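Local atomic coordinates of tryptophan synthase alpha-subunit (Pyrococcus furiosus, PDB entry 1GEQ), a protein that cleaves indoleglycerol phosphate to indole and glyceraldehyde 3-phosphate, as the alpha subunit of the enzyme that catalyses the last step of tryptophan biosynthesis. Residues G38-D43 with Y56-N61; M86-P91 with V114-V119. All blocks are in the same frame, centred on the assembly; numbering follows the deposited sequence.

Contact 1. Residues G38-D43 with Y56-N61; sequences GIPFSD and YRALKN
L59 lies with its forked end over the backbone of the loop P40-S42, CD1 on the F41-S42 peptide and CD2 on the ring of P40. The loop leaves strand 35-38 of a TIM barrel and leads to helix 49-60, so the contact folds a beta-to-alpha connection back against the last turn of its own helix. The leucine CG stands anti to the carbonyl carbon (chi1 -71°), and from there the two methyls divide the work. CD1 comes to 3.6 Å from F41 C and 3.5 Å from S42 N, touching chiefly peptide atoms, while CD2 packs at 3.8 Å against P40 CB. An alanine here would probably uncover the F41-S42 peptide and leave P40 CB without its leucine partner on this side, opening a gap between loop and helix. The proline is gripped at a second point one residue earlier on the helix: its CG meets A58 CB at 3.6 Å. P40 and A58 are both buried, and F63, just beyond the helix, also touches the proline. The CB of F41 points away from the helix, and its ring meets that of Y88; the backbone N of F41 bonds to H55 ND1, so helix 49-60 holds the loop by a polar bond as well. Toward S42 the contact runs out to the surface. Here S42 CB is a distant 4.2 Å from L59 CD1, and the serine hydroxyl OG makes a weak bond of 3.5 Å to D43 OD2. Y56 starts away from the loop, yet its ring reaches back, bringing CE2 obliquely to 3.8 Å from S42 O.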
ATOM      1  N   GLY A  38       1.725   2.148   5.496  1.00 21.57           N
ATOM      2  CA  GLY A  38       1.595   0.955   6.315  1.00 20.35           C
ATOM      3  C   GLY A  38       1.664   1.171   7.814  1.00 22.89           C
ATOM      4  O   GLY A  38       2.521   1.902   8.318  1.00 23.70           O
ATOM      5  N   ILE A  39       0.737   0.535   8.516  1.00 20.40           N
ATOM      6  CA  ILE A  39       0.670   0.607   9.967  1.00 23.28           C
ATOM      7  C   ILE A  39       1.485  -0.558  10.529  1.00 23.38           C
ATOM      8  O   ILE A  39       1.173  -1.726  10.268  1.00 19.09           O
ATOM      9  CB  ILE A  39      -0.781   0.480  10.461  1.00 24.89           C
ATOM     10  CG1 ILE A  39      -1.587   1.697   9.996  1.00 25.43           C
ATOM     11  CG2 ILE A  39      -0.811   0.354  11.986  1.00 29.06           C
ATOM     12  CD1 ILE A  39      -3.041   1.644  10.401  1.00 28.38           C
ATOM     13  N   PRO A  40       2.530  -0.247  11.310  1.00 24.93           N
ATOM     14  CA  PRO A  40       3.426  -1.225  11.941  1.00 26.28           C
ATOM     15  C   PRO A  40       2.682  -2.277  12.745  1.00 26.42           C
ATOM     16  O   PRO A  40       1.717  -1.974  13.444  1.00 27.70           O
ATOM     17  CB  PRO A  40       4.316  -0.356  12.832  1.00 26.67           C
ATOM     18  CG  PRO A  40       4.339   0.958  12.126  1.00 26.77           C
ATOM     19  CD  PRO A  40       2.915   1.129  11.674  1.00 23.77           C
ATOM     20  N   PHE A  41       3.154  -3.514  12.654  1.00 28.86           N
ATOM     21  CA  PHE A  41       2.560  -4.622  13.385  1.00 30.57           C
ATOM     22  C   PHE A  41       3.682  -5.550  13.854  1.00 30.82           C
ATOM     23  O   PHE A  41       4.655  -5.758  13.134  1.00 31.26           O
ATOM     24  CB  PHE A  41       1.581  -5.379  12.492  1.00 28.41           C
ATOM     25  CG  PHE A  41       0.881  -6.502  13.189  1.00 31.14           C
ATOM     26  CD1 PHE A  41       0.215  -6.278  14.395  1.00 32.99           C
ATOM     27  CD2 PHE A  41       0.892  -7.781  12.655  1.00 32.00           C
ATOM     28  CE1 PHE A  41      -0.423  -7.319  15.067  1.00 32.15           C
ATOM     29  CE2 PHE A  41       0.252  -8.836  13.317  1.00 33.48           C
ATOM     30  CZ  PHE A  41      -0.407  -8.598  14.526  1.00 31.12           C
ATOM     31  N   SER A  42       3.544  -6.099  15.058  1.00 34.23           N
ATOM     32  CA  SER A  42       4.573  -6.965  15.627  1.00 35.47           C
ATOM     33  C   SER A  42       4.831  -8.267  14.872  1.00 33.93           C
ATOM     34  O   SER A  42       5.927  -8.818  14.956  1.00 34.70           O
ATOM     35  CB  SER A  42       4.251  -7.271  17.094  1.00 37.08           C
ATOM     36  OG  SER A  42       2.969  -7.862  17.220  1.00 39.68           O
ATOM     37  N   ASP A  43       3.848  -8.760  14.131  1.00 34.02           N
ATOM     38  CA  ASP A  43       4.037  -9.999  13.377  1.00 34.97           C
ATOM     39  C   ASP A  43       3.618  -9.881  11.915  1.00 32.58           C
ATOM     40  O   ASP A  43       2.632 -10.487  11.502  1.00 32.15           O
ATOM     41  CB  ASP A  43       3.263 -11.148  14.033  1.00 39.80           C
ATOM     42  CG  ASP A  43       3.874 -11.594  15.350  1.00 44.85           C
ATOM     43  OD1 ASP A  43       4.883 -12.329  15.325  1.00 48.52           O
ATOM     44  OD2 ASP A  43       3.350 -11.198  16.410  1.00 45.55           O
ATOM     45  N   TYR A  56       9.500  -3.440  12.411  1.00 29.77           N
ATOM     46  CA  TYR A  56      10.272  -3.593  13.642  1.00 33.13           C
ATOM     47  C   TYR A  56      10.926  -2.275  14.062  1.00 32.46           C
ATOM     48  O   TYR A  56      10.895  -1.908  15.237  1.00 33.26           O
ATOM     49  CB  TYR A  56      11.333  -4.679  13.442  1.00 40.82           C
ATOM     50  CG  TYR A  56      10.752  -6.013  13.020  1.00 50.00           C
ATOM     51  CD1 TYR A  56      11.542  -6.966  12.374  1.00 53.95           C
ATOM     52  CD2 TYR A  56       9.408  -6.319  13.253  1.00 52.93           C
ATOM     53  CE1 TYR A  56      11.004  -8.185  11.965  1.00 57.27           C
ATOM     54  CE2 TYR A  56       8.863  -7.530  12.849  1.00 57.20           C
ATOM     55  CZ  TYR A  56       9.664  -8.459  12.207  1.00 58.47           C
ATOM     56  OH  TYR A  56       9.120  -9.658  11.807  1.00 60.93           O
ATOM     57  N   ARG A  57      11.512  -1.557  13.109  1.00 32.05           N
ATOM     58  CA  ARG A  57      12.147  -0.280  13.414  1.00 30.37           C
ATOM     59  C   ARG A  57      11.120   0.683  13.988  1.00 31.28           C
ATOM     60  O   ARG A  57      11.334   1.262  15.054  1.00 31.59           O
ATOM     61  CB  ARG A  57      12.765   0.344  12.158  1.00 31.37           C
ATOM     62  CG  ARG A  57      14.048  -0.297  11.673  1.00 33.18           C
ATOM     63  CD  ARG A  57      14.783   0.630  10.707  1.00 32.36           C
ATOM     64  NE  ARG A  57      14.041   0.834   9.469  1.00 31.02           N
ATOM     65  CZ  ARG A  57      14.092   0.016   8.420  1.00 30.57           C
ATOM     66  NH1 ARG A  57      14.860  -1.062   8.459  1.00 29.40           N
ATOM     67  NH2 ARG A  57      13.365   0.268   7.341  1.00 26.23           N
ATOM     68  N   ALA A  58      10.001   0.848  13.283  1.00 29.17           N
ATOM     69  CA  ALA A  58       8.945   1.756  13.715  1.00 30.50           C
ATOM     70  C   ALA A  58       8.457   1.453  15.121  1.00 32.05           C
ATOM     71  O   ALA A  58       8.276   2.365  15.928  1.00 32.97           O
ATOM     72  CB  ALA A  58       7.771   1.709  12.735  1.00 28.82           C
ATOM     73  N   LEU A  59       8.231   0.175  15.408  1.00 31.13           N
ATOM     74  CA  LEU A  59       7.760  -0.214  16.722  1.00 33.81           C
ATOM     75  C   LEU A  59       8.841   0.029  17.767  1.00 37.19           C
ATOM     76  O   LEU A  59       8.547   0.480  18.874  1.00 36.95           O
ATOM     77  CB  LEU A  59       7.318  -1.679  16.720  1.00 33.03           C
ATOM     78  CG  LEU A  59       6.011  -1.944  15.957  1.00 33.59           C
ATOM     79  CD1 LEU A  59       5.650  -3.426  16.037  1.00 34.45           C
ATOM     80  CD2 LEU A  59       4.894  -1.083  16.543  1.00 32.67           C
ATOM     81  N   LYS A  60      10.090  -0.260  17.417  1.00 40.38           N
ATOM     82  CA  LYS A  60      11.185  -0.042  18.350  1.00 43.77           C
ATOM     83  C   LYS A  60      11.326   1.431  18.714  1.00 44.35           C
ATOM     84  O   LYS A  60      11.622   1.765  19.863  1.00 45.39           O
ATOM     85  CB  LYS A  60      12.502  -0.559  17.771  1.00 44.77           C
ATOM     86  CG  LYS A  60      12.691  -2.047  17.950  1.00 51.06           C
ATOM     87  CD  LYS A  60      12.521  -2.422  19.411  1.00 55.85           C
ATOM     88  CE  LYS A  60      13.735  -3.157  19.948  1.00 60.34           C
ATOM     89  NZ  LYS A  60      13.573  -3.445  21.401  1.00 63.31           N
ATOM     90  N   ASN A  61      11.104   2.310  17.739  1.00 44.64           N
ATOM     91  CA  ASN A  61      11.204   3.742  17.971  1.00 42.96           C
ATOM     92  C   ASN A  61       9.969   4.275  18.697  1.00 42.72           C
ATOM     93  O   ASN A  61       9.831   5.478  18.905  1.00 44.20           O
ATOM     94  CB  ASN A  61      11.419   4.477  16.645  1.00 43.51           C
ATOM     95  CG  ASN A  61      12.781   4.177  16.024  1.00 45.32           C
ATOM     96  OD1 ASN A  61      13.091   4.628  14.919  1.00 45.64           O
ATOM     97  ND2 ASN A  61      13.601   3.414  16.736  1.00 44.00           N
TER

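Contact 2. Residues M86-P91 with V114-V119; sequences MTYYNP and VVDLPV
V115 sits squarely over one face of the Y88 ring: its CB is 4.2 Å from the ring centroid and only 3° off the normal, a CH-pi contact, with CG1 lying over the CE2-CZ side. On its other branch, CG2 meets M86 CE at 3.7 Å. The tight packing continues round the buried ring of Y89, which has P118 CD over one face, 4.1 Å from the centroid. V114 CG1 approaches Y89 CD1 obliquely at 3.9 Å, and L117 CD1 comes to 3.7 Å from Y89 CE1. Between the two aromatic groups, V115 N donates to T87 O, and V114 CA gives the same oxygen a CA-H...O contact. T87 and V114 pair as a parallel bridge where the neighbouring strands 83-87 and 111-114 of the TIM barrel end, so the packing lies at the C-terminal mouth, where this fold carries its active site. The Y88 hydroxyl accordingly bonds to the proton acceptor D47 and to A46 N.

The looser side is polar and watered. D116, with CG between the backbone N and the carbonyl carbon (chi1 59°), brings its carboxylate to the Y89 amide, and OD1 takes the Y89 N-H on its syn lone pair at 2.6 Å. OD2 lies at the edge of the Y88 ring; water 1 donates to it and accepts the N-H of N90, N to water oxygen 2.9 Å.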
ATOM      1  N   MET A  86      -2.653   0.728   4.910  1.00 23.13           N
ATOM      2  CA  MET A  86      -2.429  -0.716   4.868  1.00 26.15           C
ATOM      3  C   MET A  86      -2.190  -1.202   6.299  1.00 26.59           C
ATOM      4  O   MET A  86      -1.356  -0.649   7.027  1.00 25.39           O
ATOM      5  CB  MET A  86      -1.225  -1.039   3.980  1.00 29.86           C
ATOM      6  CG  MET A  86      -1.036  -2.519   3.704  1.00 41.25           C
ATOM      7  SD  MET A  86       0.342  -2.835   2.576  1.00 50.74           S
ATOM      8  CE  MET A  86       0.683  -4.586   2.897  1.00 50.74           C
ATOM      9  N   THR A  87      -2.907  -2.240   6.705  1.00 25.16           N
ATOM     10  CA  THR A  87      -2.766  -2.721   8.072  1.00 25.75           C
ATOM     11  C   THR A  87      -3.132  -4.182   8.250  1.00 25.52           C
ATOM     12  O   THR A  87      -3.832  -4.767   7.425  1.00 22.51           O
ATOM     13  CB  THR A  87      -3.681  -1.906   9.018  1.00 25.85           C
ATOM     14  OG1 THR A  87      -3.466  -2.301  10.381  1.00 25.52           O
ATOM     15  CG2 THR A  87      -5.138  -2.153   8.663  1.00 24.24           C
ATOM     16  N   TYR A  88      -2.646  -4.762   9.340  1.00 25.60           N
ATOM     17  CA  TYR A  88      -2.989  -6.130   9.681  1.00 25.16           C
ATOM     18  C   TYR A  88      -4.287  -5.985  10.481  1.00 25.88           C
ATOM     19  O   TYR A  88      -4.604  -4.885  10.942  1.00 24.03           O
ATOM     20  CB  TYR A  88      -1.875  -6.776  10.509  1.00 23.57           C
ATOM     21  CG  TYR A  88      -0.762  -7.298   9.634  1.00 24.77           C
ATOM     22  CD1 TYR A  88       0.118  -6.425   8.990  1.00 22.59           C
ATOM     23  CD2 TYR A  88      -0.622  -8.665   9.402  1.00 25.41           C
ATOM     24  CE1 TYR A  88       1.106  -6.901   8.139  1.00 24.94           C
ATOM     25  CE2 TYR A  88       0.368  -9.152   8.546  1.00 25.27           C
ATOM     26  CZ  TYR A  88       1.224  -8.267   7.919  1.00 25.23           C
ATOM     27  OH  TYR A  88       2.203  -8.756   7.083  1.00 25.16           O
ATOM     28  N   TYR A  89      -5.033  -7.075  10.645  1.00 28.53           N
ATOM     29  CA  TYR A  89      -6.324  -7.029  11.339  1.00 33.26           C
ATOM     30  C   TYR A  89      -6.325  -6.773  12.849  1.00 33.84           C
ATOM     31  O   TYR A  89      -7.235  -6.114  13.359  1.00 34.47           O
ATOM     32  CB  TYR A  89      -7.114  -8.313  11.050  1.00 36.08           C
ATOM     33  CG  TYR A  89      -8.596  -8.216  11.369  1.00 38.55           C
ATOM     34  CD1 TYR A  89      -9.368  -7.187  10.837  1.00 40.10           C
ATOM     35  CD2 TYR A  89      -9.229  -9.168  12.165  1.00 40.97           C
ATOM     36  CE1 TYR A  89     -10.737  -7.107  11.081  1.00 42.85           C
ATOM     37  CE2 TYR A  89     -10.603  -9.100  12.418  1.00 42.78           C
ATOM     38  CZ  TYR A  89     -11.347  -8.065  11.871  1.00 43.46           C
ATOM     39  OH  TYR A  89     -12.700  -7.984  12.113  1.00 48.80           O
ATOM     40  N   ASN A  90      -5.329  -7.292  13.560  1.00 36.00           N
ATOM     41  CA  ASN A  90      -5.250  -7.120  15.013  1.00 37.68           C
ATOM     42  C   ASN A  90      -5.552  -5.699  15.497  1.00 37.17           C
ATOM     43  O   ASN A  90      -6.451  -5.494  16.305  1.00 38.18           O
ATOM     44  CB  ASN A  90      -3.875  -7.571  15.518  1.00 38.61           C
ATOM     45  CG  ASN A  90      -3.696  -7.352  17.014  1.00 41.40           C
ATOM     46  OD1 ASN A  90      -4.478  -7.847  17.827  1.00 42.83           O
ATOM     47  ND2 ASN A  90      -2.658  -6.609  17.381  1.00 42.02           N
ATOM     48  N   PRO A  91      -4.805  -4.702  15.006  1.00 37.79           N
ATOM     49  CA  PRO A  91      -5.034  -3.312  15.424  1.00 39.85           C
ATOM     50  C   PRO A  91      -6.490  -2.853  15.235  1.00 42.05           C
ATOM     51  O   PRO A  91      -7.154  -2.435  16.187  1.00 43.66           O
ATOM     52  CB  PRO A  91      -4.077  -2.527  14.534  1.00 38.73           C
ATOM     53  CG  PRO A  91      -2.966  -3.507  14.278  1.00 38.90           C
ATOM     54  CD  PRO A  91      -3.721  -4.774  14.013  1.00 36.92           C
ATOM     55  N   VAL A 114      -6.680  -4.461   4.360  1.00 27.13           N
ATOM     56  CA  VAL A 114      -6.451  -5.282   5.537  1.00 29.85           C
ATOM     57  C   VAL A 114      -5.793  -6.558   5.026  1.00 31.51           C
ATOM     58  O   VAL A 114      -6.442  -7.414   4.427  1.00 33.26           O
ATOM     59  CB  VAL A 114      -7.772  -5.610   6.262  1.00 29.92           C
ATOM     60  CG1 VAL A 114      -7.482  -6.352   7.570  1.00 30.64           C
ATOM     61  CG2 VAL A 114      -8.525  -4.326   6.553  1.00 28.07           C
ATOM     62  N   VAL A 115      -4.492  -6.650   5.262  1.00 31.87           N
ATOM     63  CA  VAL A 115      -3.659  -7.761   4.831  1.00 32.97           C
ATOM     64  C   VAL A 115      -4.161  -9.157   5.170  1.00 34.54           C
ATOM     65  O   VAL A 115      -4.233 -10.026   4.302  1.00 34.23           O
ATOM     66  CB  VAL A 115      -2.239  -7.614   5.413  1.00 32.45           C
ATOM     67  CG1 VAL A 115      -1.325  -8.666   4.825  1.00 33.67           C
ATOM     68  CG2 VAL A 115      -1.707  -6.224   5.128  1.00 36.44           C
ATOM     69  N   ASP A 116      -4.504  -9.368   6.436  1.00 36.37           N
ATOM     70  CA  ASP A 116      -4.962 -10.674   6.893  1.00 37.85           C
ATOM     71  C   ASP A 116      -6.408 -10.712   7.388  1.00 40.19           C
ATOM     72  O   ASP A 116      -6.695 -11.296   8.435  1.00 41.80           O
ATOM     73  CB  ASP A 116      -4.030 -11.160   7.999  1.00 34.96           C
ATOM     74  CG  ASP A 116      -3.982 -10.203   9.178  1.00 33.74           C
ATOM     75  OD1 ASP A 116      -4.342  -9.022   9.000  1.00 33.91           O
ATOM     76  OD2 ASP A 116      -3.577 -10.624  10.276  1.00 32.44           O
ATOM     77  N   LEU A 117      -7.315 -10.098   6.634  1.00 42.11           N
ATOM     78  CA  LEU A 117      -8.728 -10.076   7.001  1.00 44.58           C
ATOM     79  C   LEU A 117      -9.340 -11.466   6.850  1.00 47.03           C
ATOM     80  O   LEU A 117      -9.337 -12.038   5.758  1.00 45.99           O
ATOM     81  CB  LEU A 117      -9.500  -9.100   6.102  1.00 43.11           C
ATOM     82  CG  LEU A 117     -11.013  -8.999   6.350  1.00 43.34           C
ATOM     83  CD1 LEU A 117     -11.262  -8.234   7.640  1.00 44.79           C
ATOM     84  CD2 LEU A 117     -11.696  -8.297   5.189  1.00 43.21           C
ATOM     85  N   PRO A 118      -9.868 -12.031   7.946  1.00 49.12           N
ATOM     86  CA  PRO A 118     -10.480 -13.364   7.874  1.00 50.27           C
ATOM     87  C   PRO A 118     -11.560 -13.367   6.792  1.00 50.71           C
ATOM     88  O   PRO A 118     -12.405 -12.472   6.749  1.00 49.06           O
ATOM     89  CB  PRO A 118     -11.041 -13.548   9.278  1.00 49.77           C
ATOM     90  CG  PRO A 118     -10.030 -12.808  10.132  1.00 49.62           C
ATOM     91  CD  PRO A 118      -9.827 -11.539   9.335  1.00 49.30           C
ATOM     92  N   VAL A 119     -11.525 -14.370   5.919  1.00 54.48           N
ATOM     93  CA  VAL A 119     -12.485 -14.449   4.822  1.00 57.18           C
ATOM     94  C   VAL A 119     -13.943 -14.369   5.266  1.00 58.62           C
ATOM     95  O   VAL A 119     -14.773 -13.783   4.573  1.00 58.74           O
ATOM     96  CB  VAL A 119     -12.272 -15.732   3.974  1.00 58.94           C
ATOM     97  CG1 VAL A 119     -12.673 -16.969   4.762  1.00 60.20           C
ATOM     98  CG2 VAL A 119     -13.062 -15.632   2.680  1.00 59.96           C
TER
HETATM   99  O   HOH W   1      -3.498  -9.233  12.500  1.00 32.16           O

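Contact 1 and contact 2 use neighbouring parts of the barrel but join different elements. In 38-43 with 56-61 a loop packs on the helix that follows it, outside the sheet and partly at the surface, mainly by apolar packing and methyl-to-peptide contacts, with no polar bond between the two segments. Contact 2 joins the end of strand 83-87 and the residues after it to the loop that follows strand 111-114, and backbone and carboxylate bonds run beside the aromatic packing; none of its touching residues is exposed. The two share a seam: I39 N probably bonds to M86 O at 2.8 Å, and I39 CD1 packs at 3.9 Å on T87 CB.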